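Hypothetical conserved protein, GK1056 (Geobacillus kaustophilus, PDB 2QYH) is of unknown function but belongs to the haloacid dehalogenase-like hydrolases, and may be a magnesium-dependent phosphatase of the Cof type. Local coordinates at residues Val102-His116 and His130-Tyr144. Residues are numbered along the deposited sequence; the frame is centred on the assembly and turned at random.
Sequences VFMDAEKMRASIGDH and HPPVDPLYYENKDIY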
ATOM      1  N   VAL D 102     -11.666   8.270 -16.154  1.00 45.80           N
ATOM      2  CA  VAL D 102     -10.735   7.246 -15.724  1.00 43.80           C
ATOM      3  C   VAL D 102     -11.631   6.097 -15.303  1.00 42.80           C
ATOM      4  O   VAL D 102     -12.576   6.291 -14.539  1.00 42.80           O
ATOM      5  CB  VAL D 102      -9.847   7.718 -14.548  1.00 39.44           C
ATOM      6  CG1 VAL D 102      -9.205   6.521 -13.857  1.00 38.44           C
ATOM      7  CG2 VAL D 102      -8.752   8.647 -15.077  1.00 38.44           C
ATOM      8  N   PHE D 103     -11.352   4.917 -15.849  1.00 37.38           N
ATOM      9  CA  PHE D 103     -12.120   3.712 -15.551  1.00 37.38           C
ATOM     10  C   PHE D 103     -11.407   2.913 -14.471  1.00 35.38           C
ATOM     11  O   PHE D 103     -10.213   2.639 -14.583  1.00 36.38           O
ATOM     12  CB  PHE D 103     -12.263   2.871 -16.814  1.00 48.18           C
ATOM     13  CG  PHE D 103     -12.681   3.664 -18.005  1.00 50.18           C
ATOM     14  CD1 PHE D 103     -13.946   4.240 -18.063  1.00 52.18           C
ATOM     15  CD2 PHE D 103     -11.793   3.880 -19.055  1.00 51.18           C
ATOM     16  CE1 PHE D 103     -14.322   5.028 -19.154  1.00 53.18           C
ATOM     17  CE2 PHE D 103     -12.155   4.663 -20.149  1.00 51.18           C
ATOM     18  CZ  PHE D 103     -13.424   5.241 -20.198  1.00 52.18           C
HETATM   19  N   MSE D 104     -12.155   2.539 -13.434  1.00 30.03           N
HETATM   20  CA  MSE D 104     -11.615   1.794 -12.298  1.00 30.03           C
HETATM   21  C   MSE D 104     -12.268   0.439 -12.038  1.00 30.03           C
HETATM   22  O   MSE D 104     -13.495   0.311 -12.052  1.00 37.49           O
HETATM   23  CB  MSE D 104     -11.767   2.621 -11.028  1.00 57.34           C
HETATM   24  CG  MSE D 104     -11.239   4.022 -11.115  1.00 57.34           C
HETATM   25 SE   MSE D 104     -11.923   5.076  -9.648  1.00 57.34          SE
HETATM   26  CE  MSE D 104     -10.883   4.322  -8.206  1.00 57.34           C
ATOM     27  N   ASP D 105     -11.443  -0.580 -11.816  1.00 27.34           N
ATOM     28  CA  ASP D 105     -11.958  -1.895 -11.462  1.00 28.34           C
ATOM     29  C   ASP D 105     -11.213  -2.290 -10.191  1.00 28.34           C
ATOM     30  O   ASP D 105     -10.531  -1.458  -9.604  1.00 28.34           O
ATOM     31  CB  ASP D 105     -11.786  -2.925 -12.596  1.00 41.24           C
ATOM     32  CG  ASP D 105     -10.344  -3.286 -12.876  1.00 42.24           C
ATOM     33  OD1 ASP D 105      -9.434  -2.846 -12.144  1.00 43.24           O
ATOM     34  OD2 ASP D 105     -10.130  -4.038 -13.852  1.00 43.24           O
ATOM     35  N   ALA D 106     -11.332  -3.533  -9.756  1.00 30.54           N
ATOM     36  CA  ALA D 106     -10.679  -3.941  -8.524  1.00 31.54           C
ATOM     37  C   ALA D 106      -9.150  -3.995  -8.560  1.00 32.54           C
ATOM     38  O   ALA D 106      -8.497  -3.783  -7.532  1.00 32.54           O
ATOM     39  CB  ALA D 106     -11.237  -5.278  -8.075  1.00 28.32           C
ATOM     40  N   GLU D 107      -8.575  -4.268  -9.727  1.00 34.65           N
ATOM     41  CA  GLU D 107      -7.120  -4.373  -9.841  1.00 35.65           C
ATOM     42  C   GLU D 107      -6.423  -3.105 -10.290  1.00 35.65           C
ATOM     43  O   GLU D 107      -5.415  -2.702  -9.710  1.00 35.65           O
ATOM     44  CB  GLU D 107      -6.724  -5.492 -10.814  1.00 61.77           C
ATOM     45  CG  GLU D 107      -6.940  -6.913 -10.325  1.00 65.77           C
ATOM     46  CD  GLU D 107      -8.401  -7.253 -10.119  1.00 71.77           C
ATOM     47  OE1 GLU D 107      -9.214  -6.973 -11.030  1.00 71.77           O
ATOM     48  OE2 GLU D 107      -8.735  -7.811  -9.050  1.00 72.77           O
ATOM     49  N   LYS D 108      -6.952  -2.472 -11.328  1.00 45.29           N
ATOM     50  CA  LYS D 108      -6.298  -1.290 -11.851  1.00 46.29           C
ATOM     51  C   LYS D 108      -7.193  -0.128 -12.241  1.00 45.29           C
ATOM     52  O   LYS D 108      -8.405  -0.128 -12.026  1.00 46.29           O
ATOM     53  CB  LYS D 108      -5.426  -1.679 -13.052  1.00 43.38           C
ATOM     54  CG  LYS D 108      -6.223  -2.188 -14.240  1.00 44.38           C
ATOM     55  CD  LYS D 108      -5.323  -2.580 -15.389  1.00 45.38           C
ATOM     56  CE  LYS D 108      -4.706  -3.946 -15.177  1.00 47.38           C
ATOM     57  NZ  LYS D 108      -5.742  -5.004 -15.248  1.00 50.38           N
HETATM   58  N   MSE D 109      -6.557   0.847 -12.870  1.00 43.46           N
HETATM   59  CA  MSE D 109      -7.197   2.076 -13.271  1.00 43.46           C
HETATM   60  C   MSE D 109      -6.695   2.490 -14.665  1.00 43.46           C
HETATM   61  O   MSE D 109      -5.518   2.305 -14.986  1.00 65.40           O
HETATM   62  CB  MSE D 109      -6.813   3.103 -12.225  1.00 55.37           C
HETATM   63  CG  MSE D 109      -7.637   4.324 -12.146  1.00 55.37           C
HETATM   64 SE   MSE D 109      -6.889   5.334 -10.703  1.00 55.37          SE
HETATM   65  CE  MSE D 109      -8.484   5.583  -9.673  1.00 55.37           C
ATOM     66  N   ARG D 110      -7.587   3.047 -15.483  1.00 42.25           N
ATOM     67  CA  ARG D 110      -7.228   3.486 -16.832  1.00 43.25           C
ATOM     68  C   ARG D 110      -7.860   4.824 -17.217  1.00 44.25           C
ATOM     69  O   ARG D 110      -9.011   5.108 -16.877  1.00 44.25           O
ATOM     70  CB  ARG D 110      -7.625   2.423 -17.862  1.00 40.68           C
ATOM     71  CG  ARG D 110      -6.812   1.147 -17.783  1.00 40.68           C
ATOM     72  CD  ARG D 110      -5.353   1.415 -18.115  1.00 39.68           C
ATOM     73  NE  ARG D 110      -4.528   0.209 -18.051  1.00 40.68           N
ATOM     74  CZ  ARG D 110      -3.798  -0.153 -16.999  1.00 39.68           C
ATOM     75  NH1 ARG D 110      -3.785   0.598 -15.901  1.00 37.68           N
ATOM     76  NH2 ARG D 110      -3.071  -1.263 -17.049  1.00 39.68           N
ATOM     77  N   ALA D 111      -7.091   5.640 -17.932  1.00 45.17           N
ATOM     78  CA  ALA D 111      -7.549   6.952 -18.380  1.00 46.17           C
ATOM     79  C   ALA D 111      -7.930   6.925 -19.860  1.00 47.17           C
ATOM     80  O   ALA D 111      -7.294   6.232 -20.662  1.00 47.17           O
ATOM     81  CB  ALA D 111      -6.464   7.984 -18.145  1.00 50.39           C
ATOM     82  N   SER D 112      -8.969   7.680 -20.214  1.00 56.13           N
ATOM     83  CA  SER D 112      -9.444   7.745 -21.596  1.00 57.13           C
ATOM     84  C   SER D 112      -8.560   8.631 -22.479  1.00 58.13           C
ATOM     85  O   SER D 112      -8.494   8.434 -23.688  1.00 59.13           O
ATOM     86  CB  SER D 112     -10.893   8.251 -21.634  1.00 38.80           C
ATOM     87  OG  SER D 112     -11.020   9.538 -21.048  1.00 38.80           O
ATOM     88  N   ILE D 113      -7.881   9.598 -21.865  1.00 61.75           N
ATOM     89  CA  ILE D 113      -6.994  10.518 -22.578  1.00 62.75           C
ATOM     90  C   ILE D 113      -5.620  10.549 -21.899  1.00 62.75           C
ATOM     91  O   ILE D 113      -5.534  10.573 -20.670  1.00 62.75           O
ATOM     92  CB  ILE D 113      -7.567  11.958 -22.575  1.00 81.39           C
ATOM     93  CG1 ILE D 113      -8.963  11.970 -23.199  1.00 83.39           C
ATOM     94  CG2 ILE D 113      -6.639  12.891 -23.333  1.00 82.39           C
ATOM     95  CD1 ILE D 113      -9.644  13.329 -23.183  1.00 86.39           C
ATOM     96  N   GLY D 114      -4.556  10.560 -22.701  1.00 45.33           N
ATOM     97  CA  GLY D 114      -3.206  10.596 -22.162  1.00 45.33           C
ATOM     98  C   GLY D 114      -2.642  11.984 -21.874  1.00 45.33           C
ATOM     99  O   GLY D 114      -3.024  12.964 -22.513  1.00 45.33           O
ATOM    100  N   ASP D 115      -1.736  12.059 -20.903  1.00 48.64           N
ATOM    101  CA  ASP D 115      -1.071  13.294 -20.501  1.00 48.64           C
ATOM    102  C   ASP D 115      -2.049  14.460 -20.343  1.00 48.64           C
ATOM    103  O   ASP D 115      -1.764  15.581 -20.745  1.00 49.64           O
ATOM    104  CB  ASP D 115       0.048  13.691 -21.470  1.00 63.11           C
ATOM    105  CG  ASP D 115       0.847  14.900 -20.987  1.00 64.11           C
ATOM    106  OD1 ASP D 115       1.088  15.005 -19.770  1.00 65.11           O
ATOM    107  OD2 ASP D 115       1.257  15.728 -21.827  1.00 66.11           O
ATOM    108  N   HIS D 116      -3.204  14.205 -19.736  1.00 53.73           N
ATOM    109  CA  HIS D 116      -4.169  15.269 -19.524  1.00 53.73           C
ATOM    110  C   HIS D 116      -3.893  15.960 -18.195  1.00 53.73           C
ATOM    111  O   HIS D 116      -3.788  15.299 -17.166  1.00 53.73           O
ATOM    112  CB  HIS D 116      -5.579  14.693 -19.540  1.00 50.59           C
ATOM    113  CG  HIS D 116      -6.640  15.730 -19.415  1.00 51.59           C
ATOM    114  ND1 HIS D 116      -6.931  16.353 -18.218  1.00 49.59           N
ATOM    115  CD2 HIS D 116      -7.453  16.280 -20.345  1.00 51.59           C
ATOM    116  CE1 HIS D 116      -7.881  17.251 -18.423  1.00 50.59           C
ATOM    117  NE2 HIS D 116      -8.211  17.228 -19.702  1.00 50.59           N
ATOM    118  N   HIS D 130      -0.346   9.497 -13.249  1.00 36.55           N
ATOM    119  CA  HIS D 130      -1.358   9.482 -14.293  1.00 36.55           C
ATOM    120  C   HIS D 130      -1.602   8.024 -14.710  1.00 36.55           C
ATOM    121  O   HIS D 130      -0.666   7.279 -15.028  1.00 36.55           O
ATOM    122  CB  HIS D 130      -0.901  10.364 -15.467  1.00 44.67           C
ATOM    123  CG  HIS D 130      -1.987  10.698 -16.444  1.00 46.67           C
ATOM    124  ND1 HIS D 130      -2.597   9.741 -17.228  1.00 46.67           N
ATOM    125  CD2 HIS D 130      -2.540  11.882 -16.797  1.00 46.67           C
ATOM    126  CE1 HIS D 130      -3.477  10.324 -18.023  1.00 45.67           C
ATOM    127  NE2 HIS D 130      -3.461  11.624 -17.780  1.00 47.67           N
ATOM    128  N   PRO D 131      -2.871   7.582 -14.670  1.00 34.80           N
ATOM    129  CA  PRO D 131      -3.129   6.199 -15.058  1.00 34.80           C
ATOM    130  C   PRO D 131      -2.711   5.885 -16.491  1.00 35.80           C
ATOM    131  O   PRO D 131      -2.650   6.778 -17.346  1.00 35.80           O
ATOM    132  CB  PRO D 131      -4.637   6.065 -14.835  1.00 25.78           C
ATOM    133  CG  PRO D 131      -4.859   6.943 -13.635  1.00 24.78           C
ATOM    134  CD  PRO D 131      -4.094   8.181 -14.107  1.00 24.78           C
ATOM    135  N   PRO D 132      -2.384   4.613 -16.768  1.00 38.22           N
ATOM    136  CA  PRO D 132      -1.988   4.272 -18.135  1.00 39.22           C
ATOM    137  C   PRO D 132      -3.184   4.599 -19.023  1.00 40.22           C
ATOM    138  O   PRO D 132      -4.316   4.616 -18.542  1.00 41.22           O
ATOM    139  CB  PRO D 132      -1.721   2.772 -18.055  1.00 28.41           C
ATOM    140  CG  PRO D 132      -1.272   2.581 -16.630  1.00 27.41           C
ATOM    141  CD  PRO D 132      -2.242   3.452 -15.867  1.00 27.41           C
ATOM    142  N   VAL D 133      -2.947   4.849 -20.307  1.00 55.67           N
ATOM    143  CA  VAL D 133      -4.036   5.198 -21.214  1.00 56.67           C
ATOM    144  C   VAL D 133      -4.683   4.009 -21.923  1.00 57.67           C
ATOM    145  O   VAL D 133      -3.995   3.117 -22.418  1.00 57.67           O
ATOM    146  CB  VAL D 133      -3.561   6.205 -22.287  1.00 43.98           C
ATOM    147  CG1 VAL D 133      -4.752   6.723 -23.090  1.00 44.98           C
ATOM    148  CG2 VAL D 133      -2.828   7.352 -21.625  1.00 43.98           C
ATOM    149  N   ASP D 134      -6.013   4.008 -21.958  1.00 43.94           N
ATOM    150  CA  ASP D 134      -6.786   2.956 -22.622  1.00 44.94           C
ATOM    151  C   ASP D 134      -8.252   3.375 -22.735  1.00 44.94           C
ATOM    152  O   ASP D 134      -9.081   3.005 -21.905  1.00 44.94           O
ATOM    153  CB  ASP D 134      -6.704   1.641 -21.857  1.00 48.84           C
ATOM    154  CG  ASP D 134      -7.450   0.527 -22.556  1.00 49.84           C
ATOM    155  OD1 ASP D 134      -8.203   0.818 -23.512  1.00 52.84           O
ATOM    156  OD2 ASP D 134      -7.289  -0.641 -22.151  1.00 50.84           O
ATOM    157  N   PRO D 135      -8.589   4.139 -23.784  1.00 60.14           N
ATOM    158  CA  PRO D 135      -9.940   4.642 -24.049  1.00 60.14           C
ATOM    159  C   PRO D 135     -11.068   3.614 -24.108  1.00 60.14           C
ATOM    160  O   PRO D 135     -12.241   3.975 -24.005  1.00 59.14           O
ATOM    161  CB  PRO D 135      -9.769   5.378 -25.376  1.00 46.76           C
ATOM    162  CG  PRO D 135      -8.358   5.851 -25.317  1.00 45.76           C
ATOM    163  CD  PRO D 135      -7.656   4.619 -24.816  1.00 46.76           C
ATOM    164  N   LEU D 136     -10.729   2.341 -24.265  1.00 44.23           N
ATOM    165  CA  LEU D 136     -11.762   1.319 -24.358  1.00 44.23           C
ATOM    166  C   LEU D 136     -11.673   0.234 -23.297  1.00 44.23           C
ATOM    167  O   LEU D 136     -12.170  -0.871 -23.503  1.00 44.23           O
ATOM    168  CB  LEU D 136     -11.721   0.671 -25.744  1.00 38.16           C
ATOM    169  CG  LEU D 136     -11.894   1.620 -26.937  1.00 38.16           C
ATOM    170  CD1 LEU D 136     -11.744   0.840 -28.230  1.00 39.16           C
ATOM    171  CD2 LEU D 136     -13.259   2.298 -26.866  1.00 38.16           C
ATOM    172  N   TYR D 137     -11.060   0.553 -22.160  1.00 45.49           N
ATOM    173  CA  TYR D 137     -10.895  -0.418 -21.081  1.00 45.49           C
ATOM    174  C   TYR D 137     -12.221  -0.960 -20.549  1.00 46.49           C
ATOM    175  O   TYR D 137     -12.331  -2.140 -20.216  1.00 45.49           O
ATOM    176  CB  TYR D 137     -10.089   0.209 -19.941  1.00 43.81           C
ATOM    177  CG  TYR D 137      -9.686  -0.776 -18.869  1.00 42.81           C
ATOM    178  CD1 TYR D 137     -10.391  -0.862 -17.670  1.00 41.81           C
ATOM    179  CD2 TYR D 137      -8.617  -1.642 -19.067  1.00 41.81           C
ATOM    180  CE1 TYR D 137     -10.036  -1.789 -16.692  1.00 40.81           C
ATOM    181  CE2 TYR D 137      -8.252  -2.572 -18.099  1.00 41.81           C
ATOM    182  CZ  TYR D 137      -8.966  -2.645 -16.912  1.00 41.81           C
ATOM    183  OH  TYR D 137      -8.613  -3.575 -15.956  1.00 41.81           O
ATOM    184  N   TYR D 138     -13.226  -0.094 -20.488  1.00 54.58           N
ATOM    185  CA  TYR D 138     -14.545  -0.473 -19.988  1.00 55.58           C
ATOM    186  C   TYR D 138     -15.294  -1.438 -20.905  1.00 56.58           C
ATOM    187  O   TYR D 138     -16.210  -2.139 -20.468  1.00 56.58           O
ATOM    188  CB  TYR D 138     -15.408   0.775 -19.785  1.00 70.01           C
ATOM    189  CG  TYR D 138     -15.752   1.491 -21.070  1.00 71.01           C
ATOM    190  CD1 TYR D 138     -14.843   2.360 -21.675  1.00 71.01           C
ATOM    191  CD2 TYR D 138     -16.979   1.280 -21.699  1.00 71.01           C
ATOM    192  CE1 TYR D 138     -15.146   3.000 -22.879  1.00 72.01           C
ATOM    193  CE2 TYR D 138     -17.293   1.913 -22.905  1.00 72.01           C
ATOM    194  CZ  TYR D 138     -16.373   2.773 -23.487  1.00 71.01           C
ATOM    195  OH  TYR D 138     -16.679   3.403 -24.673  1.00 71.01           O
ATOM    196  N   GLU D 139     -14.907  -1.470 -22.173  1.00 57.96           N
ATOM    197  CA  GLU D 139     -15.561  -2.331 -23.151  1.00 58.96           C
ATOM    198  C   GLU D 139     -15.366  -3.833 -22.923  1.00 58.96           C
ATOM    199  O   GLU D 139     -16.222  -4.636 -23.286  1.00 57.96           O
ATOM    200  CB  GLU D 139     -15.090  -1.954 -24.560  1.00 73.22           C
ATOM    201  CG  GLU D 139     -15.463  -0.531 -24.976  1.00 74.22           C
ATOM    202  CD  GLU D 139     -16.895  -0.413 -25.480  1.00 76.22           C
ATOM    203  OE1 GLU D 139     -17.775  -1.139 -24.968  1.00 76.22           O
ATOM    204  OE2 GLU D 139     -17.142   0.417 -26.385  1.00 77.22           O
ATOM    205  N   ASN D 140     -14.254  -4.213 -22.309  1.00 66.65           N
ATOM    206  CA  ASN D 140     -13.972  -5.626 -22.077  1.00 66.65           C
ATOM    207  C   ASN D 140     -13.708  -5.986 -20.614  1.00 65.65           C
ATOM    208  O   ASN D 140     -13.397  -7.133 -20.289  1.00 65.65           O
ATOM    209  CB  ASN D 140     -12.784  -6.035 -22.942  1.00100.99           C
ATOM    210  CG  ASN D 140     -11.837  -4.878 -23.201  1.00100.99           C
ATOM    211  OD1 ASN D 140     -11.289  -4.288 -22.269  1.00100.99           O
ATOM    212  ND2 ASN D 140     -11.650  -4.538 -24.473  1.00100.99           N
ATOM    213  N   LYS D 141     -13.838  -5.003 -19.732  1.00 71.94           N
ATOM    214  CA  LYS D 141     -13.616  -5.217 -18.307  1.00 70.94           C
ATOM    215  C   LYS D 141     -14.778  -4.654 -17.508  1.00 68.94           C
ATOM    216  O   LYS D 141     -15.435  -3.711 -17.944  1.00 69.94           O
ATOM    217  CB  LYS D 141     -12.329  -4.516 -17.854  1.00 55.85           C
ATOM    218  CG  LYS D 141     -11.038  -5.205 -18.242  1.00 56.85           C
ATOM    219  CD  LYS D 141     -10.950  -6.579 -17.599  1.00 59.85           C
ATOM    220  CE  LYS D 141      -9.579  -7.205 -17.803  1.00 60.85           C
ATOM    221  NZ  LYS D 141      -8.498  -6.366 -17.201  1.00 62.85           N
ATOM    222  N   ASP D 142     -15.040  -5.239 -16.345  1.00 49.86           N
ATOM    223  CA  ASP D 142     -16.097  -4.734 -15.480  1.00 47.86           C
ATOM    224  C   ASP D 142     -15.544  -3.499 -14.775  1.00 46.86           C
ATOM    225  O   ASP D 142     -14.456  -3.537 -14.202  1.00 46.86           O
ATOM    226  CB  ASP D 142     -16.505  -5.766 -14.422  1.00 49.82           C
ATOM    227  CG  ASP D 142     -17.512  -6.770 -14.935  1.00 49.82           C
ATOM    228  OD1 ASP D 142     -18.203  -6.471 -15.935  1.00 48.82           O
ATOM    229  OD2 ASP D 142     -17.627  -7.854 -14.324  1.00 51.82           O
ATOM    230  N   ILE D 143     -16.287  -2.404 -14.830  1.00 40.60           N
ATOM    231  CA  ILE D 143     -15.873  -1.173 -14.183  1.00 38.60           C
ATOM    232  C   ILE D 143     -16.825  -0.967 -13.022  1.00 37.60           C
ATOM    233  O   ILE D 143     -18.037  -1.101 -13.183  1.00 37.60           O
ATOM    234  CB  ILE D 143     -15.966   0.007 -15.161  1.00 39.37           C
ATOM    235  CG1 ILE D 143     -15.061  -0.262 -16.362  1.00 40.37           C
ATOM    236  CG2 ILE D 143     -15.587   1.297 -14.472  1.00 40.37           C
ATOM    237  CD1 ILE D 143     -13.637  -0.594 -15.995  1.00 40.37           C
ATOM    238  N   TYR D 144     -16.293  -0.654 -11.846  1.00 32.42           N
ATOM    239  CA  TYR D 144     -17.149  -0.465 -10.681  1.00 31.42           C
ATOM    240  C   TYR D 144     -17.351   0.993 -10.326  1.00 31.42           C
ATOM    241  O   TYR D 144     -18.262   1.340  -9.569  1.00 30.42           O
ATOM    242  CB  TYR D 144     -16.578  -1.213  -9.480  1.00 34.99           C
ATOM    243  CG  TYR D 144     -16.504  -2.700  -9.702  1.00 33.99           C
ATOM    244  CD1 TYR D 144     -15.294  -3.323 -10.014  1.00 33.99           C
ATOM    245  CD2 TYR D 144     -17.655  -3.484  -9.650  1.00 32.99           C
ATOM    246  CE1 TYR D 144     -15.235  -4.691 -10.270  1.00 32.99           C
ATOM    247  CE2 TYR D 144     -17.609  -4.852  -9.908  1.00 32.99           C
ATOM    248  CZ  TYR D 144     -16.399  -5.449 -10.217  1.00 33.99           C
ATOM    249  OH  TYR D 144     -16.362  -6.799 -10.477  1.00 33.99           O
TER
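Arg110 packs its CG over one face of the Tyr137 ring, 3.8 Å from the ring centroid in a CH-pi contact, where residues 130-144 run along edge strand 109-111; Lys141 CG sits against the opposite face, near the rim. A bend at chi2 (-64°) turns the Arg110 guanidinium towards Pro132, which packs on one of its faces, while NH1 bonds to Met109 O. Tyr137, with CG anti to its backbone N (chi1 -171°), reaches across to Asp105, and its OH donates to Asp105 OD2 at 2.6 Å from above the carboxylate plane. The same hydroxyl accepts from Lys108 NZ and Lys141 NZ, so three bonds grip it; these ammonium groups lie 3.6 Å apart, a like-charge pair whose repulsion the Asp105 carboxylate may partly offset. Asp105 OD1 takes the backbone N of Lys108, an Asx motif in the hairpin turn. Phe103 CD2 meets Tyr137 CB at 4.1 Å, and Tyr138 CD1 lies over the Phe103 ring, 3.5 Å from CZ, the Phe103 and Tyr138 rings oblique at 44°. Nearly straight backbone bonds, Ala111 N to Pro132 O (3.0 Å) and Asp134 N to Ala111 O (2.9 Å), form a single beta bridge with Val133. Residues 130-144 thus flank a five-stranded antiparallel sheet, consistent with the cap domain of Cof-type haloacid dehalogenase relatives, with helix 84-96 against Phe103 and Tyr138, and helix 117-124 against Ala111 and Pro131.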